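Local coordinates for protein MxaA (PDB 4W4T) that is the terminal reductase domain of a myxalamid PKS-NRPS, an NADPH-dependent short-chain dehydrogenase relative that probably releases the carrier-bound chain by reduction to an alcohol, at residues A200-E204 with V378-T384; E226-R230 with T240-P244; N312-V316 with C395-D399. All blocks are in the same frame, centred on the assembly; numbering follows the deposited sequence.

In the fold
Contacts 1 and 2 flank strand 307-310 of the parallel Rossmann sheet, and contact 3 lies in the loop that leaves it. Along the chain, contact 2 is nested inside the loop closed by contact 1 and closes before contact 3 opens, while contacts 1 and 3 cross. Contact 2 sets helix 217-234, which carries two NADPH-binding residues, against strand 239-248, a neighbour of 307-310. Its centre is about 15 Å from that of contact 1, yet H309 bonds to residues of both. Contact 3, centred about 14 Å from contact 1 and 24 Å from contact 2, touches contact 1 where S381 packs on P313. Contacts 1 and 3 bring the late segments 378-384 and 395-399 back against strand 307-310 and the loop that follows it.

Contact 1. Residues A200-E204 with V378-T384; sequences APIRE and VCDSGDT
The carboxylate of E204 is gripped by the start of helix 382-388. E204 OE1 accepts from the backbone N of D383 at 2.9 Å, through its syn lone pair, and E204 OE2 accepts from T384 OG1 at 2.6 Å, met nearly along the C-O axis; a weak bond from T384 N adds to this second oxygen. With CG anti to its carbonyl carbon (chi1 -68°) and an extended chain beyond it, E204 runs past D383 in the opposite direction, their carboxylate planes 18° apart. Amides at a helix N-terminus would probably stabilise its negative charge, although D383 OD2 lies 3.8 Å from E204 OE1. H309 of strand 307-310, in the Rossmann sheet, donates its backbone N to E204 OE2 and bonds through ND1 to D380 O. A water bound to E204 N donates to E204 OE1 and to D380 OD2, each at 2.6 Å, and so bridges two like charges. The D380 carboxylate is set in turn by an Asx turn, G382 N donating to D380 OD2 at 3.1 Å from above the carboxylate plane. Upstream, the two segments form a single beta bridge: I202 N donates to V378 O at 2.9 Å, and D380 N returns a bond to I202 O. Beside it P201 and V378 lie side by side, P201 CG 4.1 Å from V378 CG1.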
ATOM      1  N   ALA A 200     -24.594 -18.465 -10.584  1.00 24.95           N
ATOM      2  CA  ALA A 200     -25.400 -19.332  -9.737  1.00 26.86           C
ATOM      3  C   ALA A 200     -24.717 -19.491  -8.390  1.00 24.14           C
ATOM      4  O   ALA A 200     -23.482 -19.526  -8.323  1.00 24.35           O
ATOM      5  CB  ALA A 200     -25.621 -20.674 -10.393  1.00 27.79           C
ATOM      6  N   PRO A 201     -25.514 -19.534  -7.314  1.00 23.74           N
ATOM      7  CA  PRO A 201     -24.960 -19.751  -5.971  1.00 23.00           C
ATOM      8  C   PRO A 201     -24.143 -21.036  -5.936  1.00 22.37           C
ATOM      9  O   PRO A 201     -24.620 -22.098  -6.335  1.00 24.42           O
ATOM     10  CB  PRO A 201     -26.202 -19.841  -5.087  1.00 22.09           C
ATOM     11  CG  PRO A 201     -27.249 -19.046  -5.853  1.00 27.60           C
ATOM     12  CD  PRO A 201     -26.975 -19.334  -7.287  1.00 24.36           C
ATOM     13  N   ILE A 202     -22.894 -20.939  -5.500  1.00 21.55           N
ATOM     14  CA  ILE A 202     -22.030 -22.108  -5.524  1.00 19.78           C
ATOM     15  C   ILE A 202     -22.404 -23.038  -4.375  1.00 18.72           C
ATOM     16  O   ILE A 202     -22.539 -22.602  -3.224  1.00 17.68           O
ATOM     17  CB  ILE A 202     -20.546 -21.709  -5.458  1.00 18.52           C
ATOM     18  CG1 ILE A 202     -20.174 -20.905  -6.706  1.00 18.90           C
ATOM     19  CG2 ILE A 202     -19.656 -22.952  -5.335  1.00 18.11           C
ATOM     20  CD1 ILE A 202     -18.763 -20.359  -6.698  1.00 20.42           C
ATOM     21  N   ARG A 203     -22.591 -24.317  -4.693  1.00 19.76           N
ATOM     22  CA  ARG A 203     -23.042 -25.286  -3.700  1.00 21.12           C
ATOM     23  C   ARG A 203     -21.920 -25.676  -2.755  1.00 21.63           C
ATOM     24  O   ARG A 203     -20.762 -25.753  -3.145  1.00 20.61           O
ATOM     25  CB  ARG A 203     -23.590 -26.552  -4.364  1.00 25.24           C
ATOM     26  CG  ARG A 203     -24.824 -26.330  -5.214  1.00 27.85           C
ATOM     27  CD  ARG A 203     -25.260 -27.641  -5.831  1.00 29.69           C
ATOM     28  NE  ARG A 203     -25.312 -28.700  -4.827  1.00 32.58           N
ATOM     29  CZ  ARG A 203     -26.348 -28.912  -4.023  1.00 32.52           C
ATOM     30  NH1 ARG A 203     -27.428 -28.140  -4.111  1.00 34.12           N
ATOM     31  NH2 ARG A 203     -26.311 -29.897  -3.138  1.00 33.08           N
ATOM     32  N   GLU A 204     -22.298 -25.933  -1.512  1.00 20.90           N
ATOM     33  CA  GLU A 204     -21.368 -26.344  -0.478  1.00 19.15           C
ATOM     34  C   GLU A 204     -20.680 -27.658  -0.828  1.00 22.58           C
ATOM     35  O   GLU A 204     -19.519 -27.859  -0.463  1.00 21.72           O
ATOM     36  CB  GLU A 204     -22.105 -26.444   0.865  1.00 17.54           C
ATOM     37  CG  GLU A 204     -22.552 -25.070   1.366  1.00 16.31           C
ATOM     38  CD  GLU A 204     -23.771 -25.100   2.260  1.00 19.19           C
ATOM     39  OE1 GLU A 204     -24.818 -25.633   1.830  1.00 18.40           O
ATOM     40  OE2 GLU A 204     -23.683 -24.572   3.392  1.00 19.01           O
ATOM     41  N   VAL A 378     -21.189 -15.643  -5.034  1.00 18.85           N
ATOM     42  CA  VAL A 378     -22.497 -15.926  -4.472  1.00 20.60           C
ATOM     43  C   VAL A 378     -22.526 -17.392  -4.082  1.00 17.79           C
ATOM     44  O   VAL A 378     -22.189 -18.243  -4.899  1.00 18.93           O
ATOM     45  CB  VAL A 378     -23.618 -15.612  -5.476  1.00 20.08           C
ATOM     46  CG1 VAL A 378     -24.983 -15.828  -4.847  1.00 22.69           C
ATOM     47  CG2 VAL A 378     -23.469 -14.200  -5.975  1.00 23.83           C
ATOM     48  N   CYS A 379     -22.912 -17.670  -2.836  1.00 18.22           N
ATOM     49  CA  CYS A 379     -22.854 -19.015  -2.257  1.00 19.07           C
ATOM     50  C   CYS A 379     -24.213 -19.525  -1.836  1.00 17.85           C
ATOM     51  O   CYS A 379     -25.015 -18.775  -1.273  1.00 20.60           O
ATOM     52  CB  CYS A 379     -21.942 -19.040  -1.026  1.00 17.22           C
ATOM     53  SG  CYS A 379     -20.257 -18.748  -1.456  1.00 21.78           S
ATOM     54  N   ASP A 380     -24.456 -20.801  -2.100  1.00 19.95           N
ATOM     55  CA  ASP A 380     -25.632 -21.478  -1.562  1.00 21.23           C
ATOM     56  C   ASP A 380     -25.344 -21.930  -0.136  1.00 21.47           C
ATOM     57  O   ASP A 380     -24.198 -22.242   0.188  1.00 18.57           O
ATOM     58  CB  ASP A 380     -26.019 -22.666  -2.435  1.00 21.56           C
ATOM     59  CG  ASP A 380     -27.295 -23.338  -1.961  1.00 24.90           C
ATOM     60  OD1 ASP A 380     -28.378 -22.753  -2.172  1.00 25.99           O
ATOM     61  OD2 ASP A 380     -27.217 -24.433  -1.366  1.00 22.12           O
ATOM     62  N   SER A 381     -26.369 -21.957   0.717  1.00 19.25           N
ATOM     63  CA  SER A 381     -26.173 -22.345   2.113  1.00 20.86           C
ATOM     64  C   SER A 381     -27.230 -23.338   2.602  1.00 20.65           C
ATOM     65  O   SER A 381     -27.487 -23.450   3.808  1.00 17.87           O
ATOM     66  CB  SER A 381     -26.163 -21.104   3.008  1.00 20.52           C
ATOM     67  OG  SER A 381     -27.309 -20.293   2.795  1.00 22.28           O
ATOM     68  N   GLY A 382     -27.812 -24.078   1.662  1.00 21.30           N
ATOM     69  CA  GLY A 382     -28.906 -24.981   1.969  1.00 21.41           C
ATOM     70  C   GLY A 382     -28.534 -26.072   2.960  1.00 24.52           C
ATOM     71  O   GLY A 382     -29.357 -26.439   3.798  1.00 22.00           O
ATOM     72  N   ASP A 383     -27.305 -26.588   2.877  1.00 20.43           N
ATOM     73  CA  ASP A 383     -26.852 -27.613   3.827  1.00 21.46           C
ATOM     74  C   ASP A 383     -26.667 -27.045   5.231  1.00 20.12           C
ATOM     75  O   ASP A 383     -26.951 -27.713   6.229  1.00 18.21           O
ATOM     76  CB  ASP A 383     -25.554 -28.264   3.348  1.00 21.99           C
ATOM     77  CG  ASP A 383     -25.738 -29.037   2.062  1.00 24.67           C
ATOM     78  OD1 ASP A 383     -26.906 -29.283   1.692  1.00 26.45           O
ATOM     79  OD2 ASP A 383     -24.732 -29.403   1.424  1.00 20.37           O
ATOM     80  N   THR A 384     -26.198 -25.807   5.316  1.00 17.77           N
ATOM     81  CA  THR A 384     -26.111 -25.139   6.603  1.00 17.12           C
ATOM     82  C   THR A 384     -27.506 -24.914   7.195  1.00 19.48           C
ATOM     83  O   THR A 384     -27.742 -25.172   8.371  1.00 17.67           O
ATOM     84  CB  THR A 384     -25.400 -23.798   6.486  1.00 17.70           C
ATOM     85  OG1 THR A 384     -24.086 -24.007   5.937  1.00 17.03           O
ATOM     86  CG2 THR A 384     -25.296 -23.145   7.855  1.00 15.56           C
TER
HETATM   87  O   HOH W   1     -25.125 -25.852  -0.780  1.00 21.22           O

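Contact 2. Residues E226-R230 with T240-P244; sequences EKLVR and TILRP
E226 and R243 meet at about a right angle along their chains, yet their carboxylate and guanidinium planes are only 20° apart, the geometry of a side-on, two-pronged salt bridge. E226 CG lies anti to the backbone N and the chain beyond it is extended, which carries the carboxylate to R243. R243 NE donates to E226 OE1 at 2.9 Å, almost straight, and R243 NH2 to E226 OE2 at 2.8 Å through the syn lone pair. R230 turns its guanidinium 68° from that of R243 and closes on the same oxygen with two nitrogens, R230 NE lying 2.9 Å from E226 OE2. The oxygen's negative charge probably makes the close approach of the two guanidinium groups tolerable. I241 CD1 sits 3.5 Å from R230 CZ, over the centre of one guanidinium face, while I241 CG1 meets V229 CG1 tip to tip. An alanine in place of E226 would remove the carboxylate the neighbouring arginines share, and would probably leave their charges without that counter-charge and both groups less firmly held. R230 also bonds T307, and R243 bonds H309. The segments run at 158°: this is helix-to-strand packing of a Rossmann beta-alpha-beta unit, in the helix carrying NADPH-binding Y218 and K222.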
ATOM      1  N   GLU A 226      -7.072 -25.366   2.325  1.00 12.35           N
ATOM      2  CA  GLU A 226      -8.250 -26.230   2.335  1.00 13.85           C
ATOM      3  C   GLU A 226      -7.970 -27.541   1.610  1.00 12.76           C
ATOM      4  O   GLU A 226      -8.479 -28.582   2.015  1.00 13.20           O
ATOM      5  CB  GLU A 226      -9.466 -25.523   1.718  1.00 12.47           C
ATOM      6  CG  GLU A 226     -10.792 -26.013   2.313  1.00 11.93           C
ATOM      7  CD  GLU A 226     -11.981 -25.523   1.518  1.00 11.95           C
ATOM      8  OE1 GLU A 226     -12.498 -24.439   1.838  1.00 13.49           O
ATOM      9  OE2 GLU A 226     -12.378 -26.224   0.570  1.00 14.58           O
ATOM     10  N   LYS A 227      -7.149 -27.506   0.563  1.00 14.30           N
ATOM     11  CA  LYS A 227      -6.712 -28.750  -0.094  1.00 14.72           C
ATOM     12  C   LYS A 227      -6.000 -29.682   0.889  1.00 14.83           C
ATOM     13  O   LYS A 227      -6.250 -30.892   0.903  1.00 14.26           O
ATOM     14  CB  LYS A 227      -5.794 -28.453  -1.280  1.00 18.03           C
ATOM     15  CG  LYS A 227      -6.486 -27.730  -2.430  1.00 19.30           C
ATOM     16  CD  LYS A 227      -7.402 -28.659  -3.196  1.00 22.64           C
ATOM     17  CE  LYS A 227      -6.631 -29.454  -4.231  1.00 28.33           C
ATOM     18  NZ  LYS A 227      -7.572 -30.312  -5.013  1.00 33.67           N
ATOM     19  N   LEU A 228      -5.129 -29.117   1.719  1.00 13.42           N
ATOM     20  CA  LEU A 228      -4.400 -29.913   2.710  1.00 13.50           C
ATOM     21  C   LEU A 228      -5.369 -30.564   3.680  1.00 15.28           C
ATOM     22  O   LEU A 228      -5.233 -31.744   4.007  1.00 14.35           O
ATOM     23  CB  LEU A 228      -3.397 -29.060   3.475  1.00 13.51           C
ATOM     24  CG  LEU A 228      -2.178 -28.591   2.680  1.00 13.97           C
ATOM     25  CD1 LEU A 228      -1.283 -27.737   3.564  1.00 16.34           C
ATOM     26  CD2 LEU A 228      -1.400 -29.781   2.133  1.00 14.65           C
ATOM     27  N   VAL A 229      -6.357 -29.785   4.115  1.00 13.94           N
ATOM     28  CA  VAL A 229      -7.333 -30.265   5.082  1.00 13.30           C
ATOM     29  C   VAL A 229      -8.203 -31.358   4.453  1.00 15.81           C
ATOM     30  O   VAL A 229      -8.503 -32.379   5.087  1.00 14.26           O
ATOM     31  CB  VAL A 229      -8.203 -29.105   5.611  1.00 14.85           C
ATOM     32  CG1 VAL A 229      -9.353 -29.635   6.451  1.00 13.64           C
ATOM     33  CG2 VAL A 229      -7.358 -28.157   6.441  1.00 12.35           C
ATOM     34  N   ARG A 230      -8.579 -31.169   3.193  1.00 14.45           N
ATOM     35  CA  ARG A 230      -9.350 -32.201   2.499  1.00 16.73           C
ATOM     36  C   ARG A 230      -8.576 -33.521   2.364  1.00 18.12           C
ATOM     37  O   ARG A 230      -9.138 -34.602   2.564  1.00 18.29           O
ATOM     38  CB  ARG A 230      -9.808 -31.687   1.134  1.00 15.57           C
ATOM     39  CG  ARG A 230     -10.888 -30.611   1.276  1.00 16.58           C
ATOM     40  CD  ARG A 230     -11.588 -30.245  -0.025  1.00 15.61           C
ATOM     41  NE  ARG A 230     -12.526 -29.148   0.247  1.00 17.21           N
ATOM     42  CZ  ARG A 230     -13.753 -29.324   0.727  1.00 17.43           C
ATOM     43  NH1 ARG A 230     -14.200 -30.557   0.959  1.00 18.78           N
ATOM     44  NH2 ARG A 230     -14.535 -28.281   0.979  1.00 17.05           N
ATOM     45  N   THR A 240     -14.388 -30.832   9.931  1.00 15.51           N
ATOM     46  CA  THR A 240     -15.472 -30.011   9.394  1.00 16.40           C
ATOM     47  C   THR A 240     -14.824 -28.812   8.703  1.00 16.93           C
ATOM     48  O   THR A 240     -13.827 -28.253   9.189  1.00 15.77           O
ATOM     49  CB  THR A 240     -16.467 -29.555  10.489  1.00 16.87           C
ATOM     50  OG1 THR A 240     -15.896 -28.504  11.278  1.00 21.98           O
ATOM     51  CG2 THR A 240     -16.816 -30.700  11.396  1.00 18.29           C
ATOM     52  N   ILE A 241     -15.358 -28.445   7.543  1.00 14.76           N
ATOM     53  CA  ILE A 241     -14.835 -27.288   6.818  1.00 15.69           C
ATOM     54  C   ILE A 241     -15.878 -26.195   6.757  1.00 15.11           C
ATOM     55  O   ILE A 241     -16.931 -26.369   6.164  1.00 14.72           O
ATOM     56  CB  ILE A 241     -14.392 -27.670   5.399  1.00 13.13           C
ATOM     57  CG1 ILE A 241     -13.266 -28.718   5.493  1.00 13.78           C
ATOM     58  CG2 ILE A 241     -13.958 -26.423   4.614  1.00 13.98           C
ATOM     59  CD1 ILE A 241     -12.802 -29.248   4.141  1.00 15.28           C
ATOM     60  N   LEU A 242     -15.571 -25.075   7.403  1.00 14.53           N
ATOM     61  CA  LEU A 242     -16.490 -23.954   7.541  1.00 14.42           C
ATOM     62  C   LEU A 242     -15.973 -22.773   6.735  1.00 13.26           C
ATOM     63  O   LEU A 242     -14.865 -22.311   6.976  1.00 12.16           O
ATOM     64  CB  LEU A 242     -16.636 -23.580   9.017  1.00 15.03           C
ATOM     65  CG  LEU A 242     -16.899 -24.867   9.801  1.00 18.27           C
ATOM     66  CD1 LEU A 242     -16.212 -24.902  11.148  1.00 17.36           C
ATOM     67  CD2 LEU A 242     -18.386 -25.070   9.922  1.00 16.56           C
ATOM     68  N   ARG A 243     -16.780 -22.288   5.789  1.00 12.15           N
ATOM     69  CA  ARG A 243     -16.380 -21.177   4.930  1.00 12.91           C
ATOM     70  C   ARG A 243     -17.247 -19.953   5.205  1.00 13.57           C
ATOM     71  O   ARG A 243     -18.351 -19.846   4.678  1.00 14.74           O
ATOM     72  CB  ARG A 243     -16.518 -21.551   3.448  1.00 12.86           C
ATOM     73  CG  ARG A 243     -15.709 -22.738   2.967  1.00 13.14           C
ATOM     74  CD  ARG A 243     -16.097 -23.042   1.503  1.00 14.51           C
ATOM     75  NE  ARG A 243     -15.233 -24.025   0.855  1.00 13.58           N
ATOM     76  CZ  ARG A 243     -15.566 -24.710  -0.233  1.00 13.39           C
ATOM     77  NH1 ARG A 243     -16.764 -24.546  -0.792  1.00 13.46           N
ATOM     78  NH2 ARG A 243     -14.701 -25.564  -0.765  1.00 14.92           N
ATOM     79  N   PRO A 244     -16.758 -19.030   6.040  1.00 14.85           N
ATOM     80  CA  PRO A 244     -17.495 -17.791   6.286  1.00 13.55           C
ATOM     81  C   PRO A 244     -17.497 -16.894   5.059  1.00 14.22           C
ATOM     82  O   PRO A 244     -16.543 -16.942   4.301  1.00 13.83           O
ATOM     83  CB  PRO A 244     -16.715 -17.137   7.430  1.00 14.73           C
ATOM     84  CG  PRO A 244     -15.906 -18.261   8.039  1.00 14.47           C
ATOM     85  CD  PRO A 244     -15.550 -19.126   6.875  1.00 15.01           C
TER

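Contact 3. Residues N312-V316 with C395-D399; sequences NPQFV and CPSVD
Two loops of the C-terminal part, one leaving strand 307-310 and one leading to helix 400-412, are joined through Q314 and V398, with N312 beside them and an Asx turn at N312 shaping the first. In that turn Q314 N donates to N312 OD1 at 3.1 Å from above the carbonyl plane. The carboxamide of N312, placed with CG anti to the backbone N (chi1 -158°), lies with CG 3.6 Å from C395 SG, and its ND2 makes a weak bond to P396 O; the stronger partner of ND2 is L284 O. A water lies 2.7 Å from N312 OD1 and also within reach of C395 O. Q314 bends its chain at chi2 (-119°) to turn its amide along the backbone of V398: V398 N donates to Q314 OE1 at 3.0 Å, in the carbonyl plane on a lone pair and nearly straight at 168°, and Q314 NE2 returns a weak bond to V398 O. V398 CG1 packs on V316 CG2 at 4.1 Å, while V398 CG2 comes 3.5 Å from N312 ND2. The second loop is thus met by side-chain amides, with no backbone-to-backbone hydrogen bond between the segments, and the bond to Q314 OE1 is likely to carry most of the polar hold.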
ATOM      1  N   ASN A 312     -24.799 -15.008   4.668  1.00 16.43           N
ATOM      2  CA  ASN A 312     -26.169 -14.553   4.808  1.00 16.90           C
ATOM      3  C   ASN A 312     -27.002 -15.140   3.670  1.00 18.84           C
ATOM      4  O   ASN A 312     -26.697 -14.915   2.498  1.00 17.75           O
ATOM      5  CB  ASN A 312     -26.226 -13.027   4.809  1.00 17.63           C
ATOM      6  CG  ASN A 312     -27.489 -12.492   5.466  1.00 19.12           C
ATOM      7  OD1 ASN A 312     -28.553 -13.095   5.354  1.00 20.75           O
ATOM      8  ND2 ASN A 312     -27.369 -11.375   6.165  1.00 18.19           N
ATOM      9  N   PRO A 313     -28.052 -15.907   4.011  1.00 18.21           N
ATOM     10  CA  PRO A 313     -28.954 -16.458   2.991  1.00 18.90           C
ATOM     11  C   PRO A 313     -29.646 -15.369   2.164  1.00 21.58           C
ATOM     12  O   PRO A 313     -30.059 -15.628   1.033  1.00 22.90           O
ATOM     13  CB  PRO A 313     -29.986 -17.245   3.818  1.00 22.57           C
ATOM     14  CG  PRO A 313     -29.327 -17.478   5.135  1.00 23.44           C
ATOM     15  CD  PRO A 313     -28.478 -16.272   5.372  1.00 19.88           C
ATOM     16  N   GLN A 314     -29.773 -14.171   2.728  1.00 17.98           N
ATOM     17  CA  GLN A 314     -30.417 -13.056   2.031  1.00 21.20           C
ATOM     18  C   GLN A 314     -29.369 -12.038   1.581  1.00 22.06           C
ATOM     19  O   GLN A 314     -28.668 -11.477   2.409  1.00 22.56           O
ATOM     20  CB  GLN A 314     -31.462 -12.388   2.943  1.00 21.87           C
ATOM     21  CG  GLN A 314     -32.008 -11.019   2.460  1.00 26.24           C
ATOM     22  CD  GLN A 314     -31.716  -9.855   3.439  1.00 30.15           C
ATOM     23  OE1 GLN A 314     -30.905  -9.982   4.370  1.00 27.92           O
ATOM     24  NE2 GLN A 314     -32.381  -8.712   3.221  1.00 31.19           N
ATOM     25  N   PHE A 315     -29.231 -11.813   0.281  1.00 22.87           N
ATOM     26  CA  PHE A 315     -28.292 -10.785  -0.186  1.00 24.00           C
ATOM     27  C   PHE A 315     -28.901  -9.395  -0.017  1.00 24.12           C
ATOM     28  O   PHE A 315     -30.110  -9.249   0.149  1.00 23.19           O
ATOM     29  CB  PHE A 315     -27.902 -11.007  -1.660  1.00 25.13           C
ATOM     30  CG  PHE A 315     -29.026 -10.745  -2.633  1.00 27.29           C
ATOM     31  CD1 PHE A 315     -29.272  -9.464  -3.118  1.00 27.64           C
ATOM     32  CD2 PHE A 315     -29.836 -11.778  -3.063  1.00 30.53           C
ATOM     33  CE1 PHE A 315     -30.317  -9.225  -4.007  1.00 29.00           C
ATOM     34  CE2 PHE A 315     -30.877 -11.544  -3.953  1.00 32.68           C
ATOM     35  CZ  PHE A 315     -31.113 -10.269  -4.428  1.00 32.14           C
ATOM     36  N   VAL A 316     -28.062  -8.371  -0.067  1.00 22.74           N
ATOM     37  CA  VAL A 316     -28.564  -7.008  -0.096  1.00 23.41           C
ATOM     38  C   VAL A 316     -28.033  -6.372  -1.381  1.00 22.75           C
ATOM     39  O   VAL A 316     -26.952  -6.723  -1.843  1.00 20.21           O
ATOM     40  CB  VAL A 316     -28.129  -6.206   1.168  1.00 23.61           C
ATOM     41  CG1 VAL A 316     -26.634  -6.010   1.192  1.00 22.33           C
ATOM     42  CG2 VAL A 316     -28.837  -4.856   1.231  1.00 26.20           C
ATOM     43  N   CYS A 395     -29.215 -16.487  10.678  1.00 18.05           N
ATOM     44  CA  CYS A 395     -28.501 -15.268  10.329  1.00 14.71           C
ATOM     45  C   CYS A 395     -29.422 -14.053  10.345  1.00 19.20           C
ATOM     46  O   CYS A 395     -30.516 -14.095   9.789  1.00 17.66           O
ATOM     47  CB  CYS A 395     -27.859 -15.411   8.956  1.00 22.50           C
ATOM     48  SG  CYS A 395     -26.687 -14.096   8.559  1.00 16.98           S
ATOM     49  N   PRO A 396     -28.993 -12.974  11.011  1.00 17.28           N
ATOM     50  CA  PRO A 396     -29.779 -11.736  10.991  1.00 18.05           C
ATOM     51  C   PRO A 396     -29.926 -11.193   9.573  1.00 18.48           C
ATOM     52  O   PRO A 396     -29.048 -11.363   8.728  1.00 18.95           O
ATOM     53  CB  PRO A 396     -28.966 -10.779  11.866  1.00 19.00           C
ATOM     54  CG  PRO A 396     -28.144 -11.675  12.758  1.00 17.40           C
ATOM     55  CD  PRO A 396     -27.859 -12.906  11.945  1.00 18.96           C
ATOM     56  N   SER A 397     -31.068 -10.567   9.312  1.00 19.22           N
ATOM     57  CA  SER A 397     -31.316  -9.901   8.048  1.00 19.84           C
ATOM     58  C   SER A 397     -30.542  -8.599   7.955  1.00 20.38           C
ATOM     59  O   SER A 397     -30.314  -7.927   8.966  1.00 21.04           O
ATOM     60  CB  SER A 397     -32.808  -9.596   7.879  1.00 22.78           C
ATOM     61  OG  SER A 397     -33.583 -10.757   8.096  1.00 28.74           O
ATOM     62  N   VAL A 398     -30.155  -8.228   6.741  1.00 19.61           N
ATOM     63  CA  VAL A 398     -29.572  -6.912   6.534  1.00 18.00           C
ATOM     64  C   VAL A 398     -30.733  -5.953   6.283  1.00 19.12           C
ATOM     65  O   VAL A 398     -31.498  -6.121   5.331  1.00 18.22           O
ATOM     66  CB  VAL A 398     -28.581  -6.887   5.372  1.00 21.20           C
ATOM     67  CG1 VAL A 398     -28.017  -5.465   5.180  1.00 19.80           C
ATOM     68  CG2 VAL A 398     -27.446  -7.866   5.633  1.00 19.94           C
ATOM     69  N   ASP A 399     -30.890  -4.987   7.175  1.00 18.15           N
ATOM     70  CA  ASP A 399     -31.945  -3.994   7.035  1.00 18.06           C
ATOM     71  C   ASP A 399     -31.511  -2.683   7.675  1.00 18.41           C
ATOM     72  O   ASP A 399     -30.401  -2.583   8.189  1.00 16.65           O
ATOM     73  CB  ASP A 399     -33.266  -4.500   7.649  1.00 19.53           C
ATOM     74  CG  ASP A 399     -33.118  -4.964   9.093  1.00 23.38           C
ATOM     75  OD1 ASP A 399     -32.239  -4.453   9.829  1.00 23.68           O
ATOM     76  OD2 ASP A 399     -33.903  -5.846   9.501  1.00 25.89           O
TER
HETATM   77  O   HOH W   2     -30.820 -13.473   6.742  1.00 19.43           O